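Local structure of 401aa long hypothetical glucose-1-phosphate thymidylyltransferase (Sulfolobus tokodaii, 2GGO) at residues 276-281 and 292-297; 221-226 and 260-265; 165-170 and 185-190; 140-145 and 191-196. The protein probably works as a bifunctional enzyme in the synthesis of UDP-N-acetylglucosamine and UDP-N-acetylgalactosamine, joining sugar-1-phosphate nucleotidyltransferase and acetyltransferase activities in one chain. All coordinates share one frame; numbering follows the deposited sequence.

Contact 1 of 4, residues 276-281 and 292-297; sequences YLRPYT and SVEVKE
With CG anti to the backbone N in both Tyr276 (chi1 -175°) and Glu294 (chi1 178°), the phenol ring and the carboxylate run side by side in the same direction, Tyr276 CD2 lying 3.6 Å from Glu294 CD. The chain of Arg278 bends at chi3 (66°), which turns NE out of the extended line, and NH1 reaches Glu294 OE2 at 2.7 Å in a salt bridge. Glu294 OE2 is met nearly along its C-O axis, but it sits somewhat out of the guanidinium plane. One face of that guanidinium carries Lys296 CD, 3.3 Å above the plane toward the rim, while the lysine ammonium goes off to a salt bridge with Asp314.

Along the backbone, Tyr276 N donates to Val293 O and Arg278 N to Val295 O, holding the two strands parallel. Leu277 and Val295 take the opposite face, with Leu277 CD2 4.4 Å from Val295 CB. A type II turn from Arg278 to Thr281 then makes a corner: Thr281 OG1 donates to Arg278 O at 2.7 Å on a lone pair, and Glu297 N binds Pro279 O at 3.0 Å. A water also donates to Pro279 O.

The spacing of 18 residues is one full coil of the left-handed parallel beta-helix built by hexapeptide repeats. In its sheet the pair sits between strands 258-260 and 311-313, Leu277 and Val295 meet Ile289 of strand 288-291, and Glu297 reaches Lys220 on helix 212-225 through a salt bridge.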
loop_
_atom_site.group_PDB
_atom_site.type_symbol
_atom_site.label_atom_id
_atom_site.label_comp_id
_atom_site.label_asym_id
_atom_site.label_seq_id
_atom_site.Cartn_x
_atom_site.Cartn_y
_atom_site.Cartn_z
ATOM N N TYR A 276 21.378 -15.401 2.535
ATOM C CA TYR A 276 21.965 -14.061 2.568
ATOM C C TYR A 276 20.829 -13.058 2.517
ATOM O O TYR A 276 20.208 -12.929 1.503
ATOM C CB TYR A 276 22.875 -13.852 1.355
ATOM C CG TYR A 276 23.699 -12.543 1.225
ATOM C CD1 TYR A 276 23.853 -11.645 2.272
ATOM C CD2 TYR A 276 24.300 -12.216 0.006
ATOM C CE1 TYR A 276 24.612 -10.467 2.103
ATOM C CE2 TYR A 276 25.039 -11.038 -0.171
ATOM C CZ TYR A 276 25.193 -10.185 0.893
ATOM O OH TYR A 276 25.936 -9.056 0.756
ATOM N N LEU A 277 20.551 -12.363 3.632
ATOM C CA LEU A 277 19.527 -11.306 3.611
ATOM C C LEU A 277 20.161 -9.927 3.529
ATOM O O LEU A 277 20.999 -9.567 4.350
ATOM C CB LEU A 277 18.589 -11.426 4.790
ATOM C CG LEU A 277 17.979 -12.809 5.038
ATOM C CD1 LEU A 277 17.104 -12.747 6.252
ATOM C CD2 LEU A 277 17.171 -13.316 3.810
ATOM N N ARG A 278 19.786 -9.138 2.532
ATOM C CA ARG A 278 20.443 -7.880 2.300
ATOM C C ARG A 278 19.503 -6.762 2.691
ATOM O O ARG A 278 18.307 -7.010 2.889
ATOM C CB ARG A 278 20.871 -7.737 0.838
ATOM C CG ARG A 278 22.157 -8.534 0.506
ATOM C CD ARG A 278 22.329 -8.720 -0.997
ATOM N NE ARG A 278 22.567 -7.416 -1.581
ATOM C CZ ARG A 278 22.427 -7.126 -2.877
ATOM N NH1 ARG A 278 21.977 -8.038 -3.734
ATOM N NH2 ARG A 278 22.690 -5.907 -3.309
ATOM N N PRO A 279 20.027 -5.531 2.777
ATOM C CA PRO A 279 19.205 -4.391 3.227
ATOM C C PRO A 279 17.817 -4.309 2.589
ATOM O O PRO A 279 17.644 -4.410 1.347
ATOM C CB PRO A 279 20.064 -3.182 2.831
ATOM C CG PRO A 279 21.502 -3.690 3.059
ATOM C CD PRO A 279 21.437 -5.124 2.496
ATOM N N TYR A 280 16.845 -4.079 3.447
ATOM C CA TYR A 280 15.431 -3.862 3.111
ATOM C C TYR A 280 14.724 -5.135 2.738
ATOM O O TYR A 280 13.757 -5.112 2.014
ATOM C CB TYR A 280 15.222 -2.709 2.124
ATOM C CG TYR A 280 15.665 -1.425 2.767
ATOM C CD1 TYR A 280 14.945 -0.896 3.859
ATOM C CD2 TYR A 280 16.838 -0.778 2.351
ATOM C CE1 TYR A 280 15.360 0.288 4.503
ATOM C CE2 TYR A 280 17.272 0.401 2.982
ATOM C CZ TYR A 280 16.524 0.917 4.066
ATOM O OH TYR A 280 16.945 2.071 4.697
ATOM N N THR A 281 15.192 -6.238 3.321
ATOM C CA THR A 281 14.519 -7.512 3.224
ATOM C C THR A 281 13.430 -7.493 4.279
ATOM O O THR A 281 13.732 -7.351 5.433
ATOM C CB THR A 281 15.476 -8.660 3.473
ATOM O OG1 THR A 281 16.348 -8.779 2.326
ATOM C CG2 THR A 281 14.692 -9.980 3.646
ATOM N N SER A 292 21.437 -21.004 -0.200
ATOM C CA SER A 292 21.732 -20.292 -1.427
ATOM C C SER A 292 20.625 -19.460 -1.966
ATOM O O SER A 292 20.485 -19.389 -3.210
ATOM C CB SER A 292 22.204 -21.230 -2.542
ATOM O OG SER A 292 23.297 -22.057 -2.181
ATOM N N VAL A 293 19.844 -18.837 -1.075
ATOM C CA VAL A 293 18.813 -17.891 -1.465
ATOM C C VAL A 293 19.230 -16.506 -1.015
ATOM O O VAL A 293 19.631 -16.291 0.156
ATOM C CB VAL A 293 17.418 -18.289 -0.892
ATOM C CG1 VAL A 293 16.384 -17.205 -1.173
ATOM C CG2 VAL A 293 16.994 -19.615 -1.436
ATOM N N GLU A 294 19.147 -15.529 -1.926
ATOM C CA GLU A 294 19.546 -14.171 -1.552
ATOM C C GLU A 294 18.305 -13.277 -1.834
ATOM O O GLU A 294 17.612 -13.439 -2.849
ATOM C CB GLU A 294 20.823 -13.748 -2.326
ATOM C CG GLU A 294 21.385 -12.258 -2.068
ATOM C CD GLU A 294 22.467 -11.814 -3.031
ATOM O OE1 GLU A 294 23.253 -12.609 -3.570
ATOM O OE2 GLU A 294 22.544 -10.605 -3.290
ATOM N N VAL A 295 18.022 -12.352 -0.916
ATOM C CA VAL A 295 16.920 -11.408 -1.041
ATOM C C VAL A 295 17.431 -10.015 -0.741
ATOM O O VAL A 295 18.290 -9.845 0.123
ATOM C CB VAL A 295 15.763 -11.761 -0.038
ATOM C CG1 VAL A 295 14.632 -10.727 -0.106
ATOM C CG2 VAL A 295 15.239 -13.141 -0.282
ATOM N N LYS A 296 16.926 -9.037 -1.502
ATOM C CA LYS A 296 17.307 -7.658 -1.307
ATOM C C LYS A 296 16.138 -6.761 -1.606
ATOM O O LYS A 296 15.469 -6.905 -2.654
ATOM C CB LYS A 296 18.433 -7.297 -2.284
ATOM C CG LYS A 296 19.155 -6.001 -1.886
ATOM C CD LYS A 296 19.464 -5.214 -3.119
ATOM C CE LYS A 296 18.407 -5.250 -4.128
ATOM N NZ LYS A 296 18.717 -4.229 -5.205
ATOM N N GLU A 297 15.914 -5.791 -0.745
ATOM C CA GLU A 297 14.840 -4.828 -0.996
ATOM C C GLU A 297 13.571 -5.401 -1.550
ATOM O O GLU A 297 13.094 -5.010 -2.626
ATOM C CB GLU A 297 15.295 -3.726 -1.934
ATOM C CG GLU A 297 14.512 -2.456 -1.670
ATOM C CD GLU A 297 15.287 -1.223 -2.060
ATOM O OE1 GLU A 297 14.742 -0.372 -2.798
ATOM O OE2 GLU A 297 16.458 -1.114 -1.632
HETATM O O HOH W 1 18.956 -2.957 -0.318
#

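Contact 2 of 4, residues 221-226 and 260-265; sequences WALDNL and EGPVYI
Leu223 and Pro262 form the heart of an apolar packing contact, in which the last turns of helix 212-225 rest against the side of the left-handed parallel beta-helix. The helix comes from the nucleotidyltransferase part of the chain and the strand from the hexapeptide-repeat part, so the contact joins the two.

Leu223 does most of the work. Its CG is anti to the backbone N (chi1 -179°), which sets CG 3.8 Å from Pro262 CB. CD2 comes down on the proline, 3.4 Å from Pro262 O and 3.8 Å from Pro262 CB, and CD1 touches Tyr264 CB at 4.1 Å. The peptide bond before Pro262 is cis. Ile246 and Ile282, on the strands flanking 263-265, also touch Leu223, so the leucine side chain packs against three successive coils. An alanine here would probably open a gap over Pro262 and leave Tyr264 CB without its methyl partner.

Beside the leucine, Lys244 NZ donates to the carbonyls of Leu223 and Asp224. The carboxylate of Asp224 takes a hydrogen bond from Tyr280 OH through OD1, and that same oxygen lies 4.1 Å from Pro262 CG.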
loop_
_atom_site.group_PDB
_atom_site.type_symbol
_atom_site.label_atom_id
_atom_site.label_comp_id
_atom_site.label_asym_id
_atom_site.label_seq_id
_atom_site.Cartn_x
_atom_site.Cartn_y
_atom_site.Cartn_z
ATOM N N TRP A 221 10.240 2.717 4.435
ATOM C CA TRP A 221 10.027 3.738 5.482
ATOM C C TRP A 221 9.761 3.154 6.883
ATOM O O TRP A 221 10.431 3.474 7.865
ATOM C CB TRP A 221 8.910 4.691 5.088
ATOM C CG TRP A 221 8.936 5.883 6.004
ATOM C CD1 TRP A 221 9.680 7.022 5.846
ATOM C CD2 TRP A 221 8.244 6.022 7.257
ATOM N NE1 TRP A 221 9.472 7.868 6.914
ATOM C CE2 TRP A 221 8.601 7.274 7.794
ATOM C CE3 TRP A 221 7.338 5.219 7.962
ATOM C CZ2 TRP A 221 8.068 7.744 9.006
ATOM C CZ3 TRP A 221 6.835 5.664 9.144
ATOM C CH2 TRP A 221 7.199 6.918 9.671
ATOM N N ALA A 222 8.769 2.298 6.984
ATOM C CA ALA A 222 8.437 1.685 8.243
ATOM C C ALA A 222 9.578 0.931 8.930
ATOM O O ALA A 222 9.671 0.921 10.168
ATOM C CB ALA A 222 7.198 0.754 8.059
ATOM N N LEU A 223 10.385 0.225 8.131
ATOM C CA LEU A 223 11.500 -0.543 8.653
ATOM C C LEU A 223 12.472 0.443 9.263
ATOM O O LEU A 223 12.993 0.232 10.374
ATOM C CB LEU A 223 12.165 -1.392 7.536
ATOM C CG LEU A 223 13.330 -2.254 8.019
ATOM C CD1 LEU A 223 12.996 -2.986 9.318
ATOM C CD2 LEU A 223 13.713 -3.221 6.915
ATOM N N ASP A 224 12.673 1.551 8.568
ATOM C CA ASP A 224 13.576 2.562 9.086
ATOM C C ASP A 224 13.056 3.196 10.379
ATOM O O ASP A 224 13.802 3.342 11.356
ATOM C CB ASP A 224 13.808 3.632 8.036
ATOM C CG ASP A 224 14.765 3.183 6.955
ATOM O OD1 ASP A 224 15.618 2.309 7.212
ATOM O OD2 ASP A 224 14.685 3.732 5.842
ATOM N N ASN A 225 11.773 3.532 10.388
ATOM C CA ASN A 225 11.250 4.470 11.363
ATOM C C ASN A 225 10.441 3.882 12.482
ATOM O O ASN A 225 10.514 4.391 13.602
ATOM C CB ASN A 225 10.460 5.546 10.653
ATOM C CG ASN A 225 11.343 6.493 9.891
ATOM O OD1 ASN A 225 11.626 6.307 8.697
ATOM N ND2 ASN A 225 11.813 7.524 10.582
ATOM N N LEU A 226 9.678 2.820 12.222
ATOM C CA LEU A 226 8.745 2.381 13.239
ATOM C C LEU A 226 9.216 1.267 14.148
ATOM O O LEU A 226 8.524 0.960 15.111
ATOM C CB LEU A 226 7.379 2.035 12.638
ATOM C CG LEU A 226 6.743 3.074 11.716
ATOM C CD1 LEU A 226 5.516 2.455 11.043
ATOM C CD2 LEU A 226 6.373 4.386 12.436
ATOM N N GLU A 260 22.681 -8.391 6.324
ATOM C CA GLU A 260 23.111 -7.003 6.334
ATOM C C GLU A 260 21.850 -6.178 6.518
ATOM O O GLU A 260 21.003 -6.161 5.650
ATOM C CB GLU A 260 23.906 -6.640 5.052
ATOM C CG GLU A 260 25.255 -7.426 4.944
ATOM C CD GLU A 260 26.038 -7.236 3.633
ATOM O OE1 GLU A 260 25.388 -7.101 2.562
ATOM O OE2 GLU A 260 27.320 -7.234 3.682
ATOM N N GLY A 261 21.682 -5.549 7.692
ATOM C CA GLY A 261 20.430 -4.870 8.021
ATOM C C GLY A 261 20.367 -3.571 7.253
ATOM O O GLY A 261 21.399 -3.101 6.749
ATOM N N PRO A 262 19.187 -2.925 7.211
ATOM C CA PRO A 262 17.950 -3.245 7.920
ATOM C C PRO A 262 17.118 -4.378 7.311
ATOM O O PRO A 262 16.857 -4.381 6.112
ATOM C CB PRO A 262 17.155 -1.939 7.873
ATOM C CG PRO A 262 17.661 -1.233 6.731
ATOM C CD PRO A 262 19.051 -1.697 6.411
ATOM N N VAL A 263 16.711 -5.298 8.174
ATOM C CA VAL A 263 15.978 -6.457 7.768
ATOM C C VAL A 263 14.927 -6.770 8.789
ATOM O O VAL A 263 15.186 -6.772 9.994
ATOM C CB VAL A 263 16.958 -7.629 7.661
ATOM C CG1 VAL A 263 16.282 -8.960 7.802
ATOM C CG2 VAL A 263 17.759 -7.496 6.379
ATOM N N TYR A 264 13.730 -7.042 8.311
ATOM C CA TYR A 264 12.636 -7.455 9.156
ATOM C C TYR A 264 12.359 -8.940 8.930
ATOM O O TYR A 264 12.007 -9.358 7.793
ATOM C CB TYR A 264 11.377 -6.675 8.765
ATOM C CG TYR A 264 10.197 -6.987 9.646
ATOM C CD1 TYR A 264 10.101 -6.415 10.908
ATOM C CD2 TYR A 264 9.195 -7.869 9.247
ATOM C CE1 TYR A 264 9.058 -6.656 11.705
ATOM C CE2 TYR A 264 8.128 -8.156 10.115
ATOM C CZ TYR A 264 8.077 -7.516 11.322
ATOM O OH TYR A 264 7.059 -7.761 12.216
ATOM N N ILE A 265 12.471 -9.748 9.992
ATOM C CA ILE A 265 12.165 -11.178 9.892
ATOM C C ILE A 265 10.886 -11.566 10.637
ATOM O O ILE A 265 10.906 -11.737 11.832
ATOM C CB ILE A 265 13.397 -12.052 10.328
ATOM C CG1 ILE A 265 14.642 -11.562 9.553
ATOM C CG2 ILE A 265 13.090 -13.541 10.167
ATOM C CD1 ILE A 265 15.827 -12.373 9.596
#

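Contact 3 of 4, residues 165-170 and 185-190; sequences SDIFTY and TDAINL
Tyr170 and Leu190 run antiparallel past one another where helix 166-173 crosses helix 184-194. The short axes pass 8.7 Å apart, and their directions are 104° from each other, close to perpendicular. The Tyr170 ring leans on Leu190 with CD2 3.5 Å from Leu190 CB, an oblique approach, while Leu190 CD1 comes to the edge of the ring in its plane. CG of Tyr170 stands beside its own backbone N (chi1 -52°), which places it 3.9 Å from Ala187 O.

The crossing point itself falls on a small residue. Ala187 CB lies 3.6 Å from Tyr170 O, and Ala187 O is 3.4 Å from Tyr170 CB, so the two backbones come near enough for their CA atoms to be 4.9 Å apart. One turn earlier on the first helix, Ile167 extends CD1 over to Ile188 CG1 at 4.0 Å and also touches Ala187 CB; the two isoleucines cross obliquely. Met191, further along helix 184-194, also meets Ile167 and Tyr170. The side chain of Ile188 is about 6 Å from those of Tyr97 and Asn157, which probably bind N-acetylglucosamine 1-phosphate. An alanine in place of Tyr170 would probably open a gap beside Leu190 CB and leave Asp194 without the hydroxyl that bonds it.

Between residues 165-170 and 185-190 the contact is apolar packing set by shape, and the hydroxyl of the buried phenol is satisfied further along helix 184-194 by Asp194.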
loop_
_atom_site.group_PDB
_atom_site.type_symbol
_atom_site.label_atom_id
_atom_site.label_comp_id
_atom_site.label_asym_id
_atom_site.label_seq_id
_atom_site.Cartn_x
_atom_site.Cartn_y
_atom_site.Cartn_z
ATOM N N SER A 165 -21.938 18.011 8.133
ATOM C CA SER A 165 -23.075 17.551 7.340
ATOM C C SER A 165 -23.475 18.465 6.148
ATOM O O SER A 165 -24.262 18.053 5.293
ATOM C CB SER A 165 -24.268 17.280 8.261
ATOM O OG SER A 165 -24.325 18.242 9.305
ATOM N N ASP A 166 -22.927 19.681 6.078
ATOM C CA ASP A 166 -23.095 20.564 4.907
ATOM C C ASP A 166 -22.544 19.961 3.636
ATOM O O ASP A 166 -22.855 20.436 2.547
ATOM C CB ASP A 166 -22.352 21.883 5.082
ATOM C CG ASP A 166 -22.509 22.456 6.449
ATOM O OD1 ASP A 166 -23.582 22.219 7.052
ATOM O OD2 ASP A 166 -21.554 23.131 6.913
ATOM N N ILE A 167 -21.687 18.953 3.765
ATOM C CA ILE A 167 -21.116 18.335 2.592
ATOM C C ILE A 167 -22.196 17.701 1.694
ATOM O O ILE A 167 -22.084 17.759 0.461
ATOM C CB ILE A 167 -19.984 17.324 2.933
ATOM C CG1 ILE A 167 -19.069 17.117 1.711
ATOM C CG2 ILE A 167 -20.547 15.984 3.447
ATOM C CD1 ILE A 167 -18.567 18.413 1.046
ATOM N N PHE A 168 -23.241 17.137 2.309
ATOM C CA PHE A 168 -24.287 16.417 1.567
ATOM C C PHE A 168 -25.026 17.316 0.576
ATOM O O PHE A 168 -25.315 16.914 -0.550
ATOM C CB PHE A 168 -25.257 15.734 2.526
ATOM C CG PHE A 168 -24.589 14.780 3.477
ATOM C CD1 PHE A 168 -24.094 13.555 3.023
ATOM C CD2 PHE A 168 -24.447 15.106 4.830
ATOM C CE1 PHE A 168 -23.469 12.666 3.909
ATOM C CE2 PHE A 168 -23.823 14.227 5.725
ATOM C CZ PHE A 168 -23.341 13.002 5.262
ATOM N N THR A 169 -25.293 18.543 1.003
ATOM C CA THR A 169 -25.888 19.556 0.150
ATOM C C THR A 169 -25.180 19.677 -1.211
ATOM O O THR A 169 -25.817 19.512 -2.259
ATOM C CB THR A 169 -25.916 20.910 0.874
ATOM O OG1 THR A 169 -26.660 20.769 2.089
ATOM C CG2 THR A 169 -26.569 21.984 0.011
ATOM N N TYR A 170 -23.874 19.940 -1.189
ATOM C CA TYR A 170 -23.098 20.148 -2.420
ATOM C C TYR A 170 -22.813 18.847 -3.170
ATOM O O TYR A 170 -22.366 18.878 -4.316
ATOM C CB TYR A 170 -21.786 20.898 -2.134
ATOM C CG TYR A 170 -21.978 22.175 -1.359
ATOM C CD1 TYR A 170 -22.150 22.147 0.026
ATOM C CD2 TYR A 170 -21.997 23.410 -2.001
ATOM C CE1 TYR A 170 -22.343 23.316 0.762
ATOM C CE2 TYR A 170 -22.184 24.596 -1.274
ATOM C CZ TYR A 170 -22.356 24.536 0.110
ATOM O OH TYR A 170 -22.543 25.683 0.850
ATOM N N THR A 185 -13.938 15.885 -4.057
ATOM C CA THR A 185 -13.341 17.203 -4.299
ATOM C C THR A 185 -14.248 18.230 -5.005
ATOM O O THR A 185 -14.174 19.421 -4.708
ATOM C CB THR A 185 -11.995 17.087 -5.053
ATOM O OG1 THR A 185 -12.118 16.144 -6.125
ATOM C CG2 THR A 185 -10.904 16.620 -4.113
ATOM N N ASP A 186 -15.095 17.766 -5.927
ATOM C CA ASP A 186 -16.041 18.627 -6.647
ATOM C C ASP A 186 -16.946 19.355 -5.683
ATOM O O ASP A 186 -17.081 20.578 -5.754
ATOM C CB ASP A 186 -16.910 17.795 -7.586
ATOM C CG ASP A 186 -16.183 17.371 -8.847
ATOM O OD1 ASP A 186 -15.165 18.014 -9.204
ATOM O OD2 ASP A 186 -16.644 16.389 -9.481
ATOM N N ALA A 187 -17.562 18.570 -4.795
ATOM C CA ALA A 187 -18.470 19.052 -3.755
ATOM C C ALA A 187 -17.770 19.963 -2.745
ATOM O O ALA A 187 -18.346 20.949 -2.284
ATOM C CB ALA A 187 -19.127 17.874 -3.049
ATOM N N ILE A 188 -16.530 19.627 -2.405
ATOM C CA ILE A 188 -15.714 20.442 -1.502
ATOM C C ILE A 188 -15.387 21.791 -2.146
ATOM O O ILE A 188 -15.157 22.788 -1.444
ATOM C CB ILE A 188 -14.398 19.701 -1.061
ATOM C CG1 ILE A 188 -14.710 18.600 -0.034
ATOM C CG2 ILE A 188 -13.359 20.686 -0.506
ATOM C CD1 ILE A 188 -13.532 17.699 0.307
ATOM N N ASN A 189 -15.380 21.820 -3.480
ATOM C CA ASN A 189 -15.011 23.027 -4.216
ATOM C C ASN A 189 -16.085 24.110 -4.286
ATOM O O ASN A 189 -15.762 25.302 -4.218
ATOM C CB ASN A 189 -14.446 22.682 -5.589
ATOM C CG ASN A 189 -12.937 22.749 -5.614
ATOM O OD1 ASN A 189 -12.287 22.071 -6.401
ATOM N ND2 ASN A 189 -12.369 23.572 -4.743
ATOM N N LEU A 190 -17.347 23.693 -4.398
ATOM C CA LEU A 190 -18.488 24.606 -4.257
ATOM C C LEU A 190 -18.634 25.101 -2.816
ATOM O O LEU A 190 -18.868 26.286 -2.582
ATOM C CB LEU A 190 -19.810 23.946 -4.684
ATOM C CG LEU A 190 -19.960 22.748 -5.631
ATOM C CD1 LEU A 190 -21.431 22.339 -5.596
ATOM C CD2 LEU A 190 -19.466 23.005 -7.073
#

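Contact 4 of 4, residues 140-145 and 191-196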
loop_
_atom_site.group_PDB
_atom_site.type_symbol
_atom_site.label_atom_id
_atom_site.label_comp_id
_atom_site.label_asym_id
_atom_site.label_seq_id
_atom_site.Cartn_x
_atom_site.Cartn_y
_atom_site.Cartn_z
ATOM N N ASN A 140 -7.082 29.585 3.808
ATOM C CA ASN A 140 -8.098 28.548 3.731
ATOM C C ASN A 140 -8.246 28.168 2.256
ATOM O O ASN A 140 -7.542 28.710 1.407
ATOM C CB ASN A 140 -9.418 29.036 4.327
ATOM C CG ASN A 140 -9.244 29.645 5.709
ATOM O OD1 ASN A 140 -8.614 29.055 6.595
ATOM N ND2 ASN A 140 -9.802 30.838 5.898
ATOM N N LEU A 141 -9.146 27.249 1.934
ATOM C CA LEU A 141 -9.164 26.694 0.588
ATOM C C LEU A 141 -9.906 27.562 -0.416
ATOM O O LEU A 141 -11.070 27.913 -0.197
ATOM C CB LEU A 141 -9.746 25.278 0.578
ATOM C CG LEU A 141 -9.639 24.503 -0.738
ATOM C CD1 LEU A 141 -8.257 23.883 -0.897
ATOM C CD2 LEU A 141 -10.752 23.466 -0.839
ATOM N N SER A 142 -9.220 27.888 -1.514
ATOM C CA SER A 142 -9.844 28.523 -2.661
ATOM C C SER A 142 -10.426 27.436 -3.553
ATOM O O SER A 142 -11.642 27.276 -3.629
ATOM C CB SER A 142 -8.836 29.384 -3.413
ATOM O OG SER A 142 -9.498 30.397 -4.140
ATOM N N LYS A 143 -9.566 26.668 -4.210
ATOM C CA LYS A 143 -10.033 25.488 -4.960
ATOM C C LYS A 143 -8.992 24.353 -5.024
ATOM O O LYS A 143 -7.861 24.520 -4.554
ATOM C CB LYS A 143 -10.610 25.864 -6.355
ATOM C CG LYS A 143 -9.650 26.553 -7.356
ATOM C CD LYS A 143 -10.407 27.203 -8.543
ATOM C CE LYS A 143 -10.890 28.639 -8.229
ATOM N NZ LYS A 143 -11.873 29.222 -9.199
ATOM N N ILE A 144 -9.393 23.197 -5.562
ATOM C CA ILE A 144 -8.469 22.078 -5.816
ATOM C C ILE A 144 -8.515 21.694 -7.288
ATOM O O ILE A 144 -9.545 21.220 -7.774
ATOM C CB ILE A 144 -8.808 20.807 -4.985
ATOM C CG1 ILE A 144 -9.221 21.166 -3.547
ATOM C CG2 ILE A 144 -7.637 19.798 -5.034
ATOM C CD1 ILE A 144 -10.285 20.250 -2.952
ATOM N N ILE A 145 -7.397 21.888 -7.988
ATOM C CA ILE A 145 -7.311 21.587 -9.427
ATOM C C ILE A 145 -6.947 20.125 -9.637
ATOM O O ILE A 145 -5.841 19.683 -9.303
ATOM C CB ILE A 145 -6.291 22.493 -10.194
ATOM C CG1 ILE A 145 -6.129 23.859 -9.516
ATOM C CG2 ILE A 145 -6.705 22.647 -11.673
ATOM C CD1 ILE A 145 -4.728 24.421 -9.607
ATOM N N MET A 191 -18.506 24.180 -1.861
ATOM C CA MET A 191 -18.597 24.497 -0.438
ATOM C C MET A 191 -17.539 25.512 -0.017
ATOM O O MET A 191 -17.821 26.403 0.777
ATOM C CB MET A 191 -18.498 23.221 0.411
ATOM C CG MET A 191 -18.851 23.417 1.893
ATOM S SD MET A 191 -18.564 21.983 2.963
ATOM C CE MET A 191 -16.782 21.985 3.073
ATOM N N ALA A 192 -16.333 25.379 -0.569
ATOM C CA ALA A 192 -15.220 26.292 -0.278
ATOM C C ALA A 192 -15.509 27.746 -0.698
ATOM O O ALA A 192 -14.842 28.684 -0.234
ATOM C CB ALA A 192 -13.915 25.785 -0.920
ATOM N N LYS A 193 -16.499 27.924 -1.576
ATOM C CA LYS A 193 -16.931 29.260 -1.993
ATOM C C LYS A 193 -17.826 29.923 -0.946
ATOM O O LYS A 193 -17.636 31.100 -0.609
ATOM C CB LYS A 193 -17.611 29.209 -3.362
ATOM C CG LYS A 193 -16.673 28.728 -4.469
ATOM C CD LYS A 193 -15.388 29.567 -4.511
ATOM C CE LYS A 193 -14.161 28.748 -4.915
ATOM N NZ LYS A 193 -12.893 29.501 -4.589
ATOM N N ASP A 194 -18.776 29.154 -0.414
ATOM C CA ASP A 194 -19.682 29.629 0.638
ATOM C C ASP A 194 -19.007 29.486 2.005
ATOM O O ASP A 194 -18.900 30.453 2.779
ATOM C CB ASP A 194 -20.996 28.829 0.623
ATOM C CG ASP A 194 -21.428 28.408 -0.789
ATOM O OD1 ASP A 194 -20.669 28.625 -1.768
ATOM O OD2 ASP A 194 -22.541 27.841 -0.919
ATOM N N HIS A 195 -18.546 28.265 2.282
ATOM C CA HIS A 195 -17.959 27.935 3.566
ATOM C C HIS A 195 -16.453 28.056 3.566
ATOM O O HIS A 195 -15.774 27.818 2.551
ATOM C CB HIS A 195 -18.362 26.534 4.001
ATOM C CG HIS A 195 -19.814 26.406 4.325
ATOM N ND1 HIS A 195 -20.762 26.097 3.373
ATOM C CD2 HIS A 195 -20.482 26.552 5.492
ATOM C CE1 HIS A 195 -21.954 26.055 3.941
ATOM N NE2 HIS A 195 -21.810 26.323 5.228
ATOM N N ARG A 196 -15.953 28.435 4.735
ATOM C CA ARG A 196 -14.539 28.492 5.021
ATOM C C ARG A 196 -14.080 27.063 5.340
ATOM O O ARG A 196 -14.573 26.426 6.287
ATOM C CB ARG A 196 -14.328 29.464 6.179
ATOM C CG ARG A 196 -13.199 29.187 7.112
ATOM C CD ARG A 196 -13.630 29.637 8.498
ATOM N NE ARG A 196 -12.519 29.652 9.437
ATOM C CZ ARG A 196 -11.588 30.603 9.478
ATOM N NH1 ARG A 196 -11.628 31.633 8.630
ATOM N NH2 ARG A 196 -10.611 30.526 10.371
#
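Ser142 and Lys143 form a classic beta bulge opposite Val134 in the two-stranded hairpin 132-135/141-145, and Lys193 near the end of helix 184-194 fastens onto the bulge. Lys193 NZ donates to Ser142 O at 2.7 Å. It approaches from above the carbonyl plane, 54° out of it, with a C=O...N angle of 112°. The lysine chain bends at chi2 and chi3 on the way.

Next to the bond, Ala192 CB presses on the strand, 3.6 Å from Leu141 O and 3.9 Å from Leu141 CD2. The side chain of Leu141 is about 7 Å from that of Asn157, which probably binds N-acetylglucosamine 1-phosphate, and the Leu141 backbone also bonds to Val197 of strand 197-201.

Where the strand starts, Asn140 and Arg196 meet with their flat groups 64° apart. Asn140 OD1 lies over one face of the guanidinium. Asn140 ND2 and Arg196 NH1 come to 3.4 Å, but both are donors and make no bond; the arginine NE has a long, weak ion pair with Glu116.

The contact thus combines one ammonium-to-carbonyl bond with the apolar touch of Ala192 on Leu141. Lys143 NZ stands 4.7 Å from Lys193 NZ, and this like charge probably raises the cost of keeping both protonated, which the Ser142 carbonyl may partly offset.

In the fold
The four contacts fall into two pairs far apart in the molecule. Contacts 1 and 2 have centres about 12 Å apart and meet directly: Tyr280 N lies 2.7 Å from Pro262 O, and Tyr276 OH is 2.7 Å from Glu260 OE1, both probable hydrogen bonds. These tie neighbouring coils of the beta-helix to each other; the helix is reached through Tyr280 OH with Asp224. Contacts 3 and 4 share helix 184-194, their centres about 10 Å apart, and contact 3 is nested within the loop that contact 4 closes. This second pair lies near residues that probably bind the sugar phosphate. Centres of contacts 2 and 3 are about 41 Å apart and those of 1 and 3 about 49 Å; contacts 1 and 2 lie away from the substrate-binding residues.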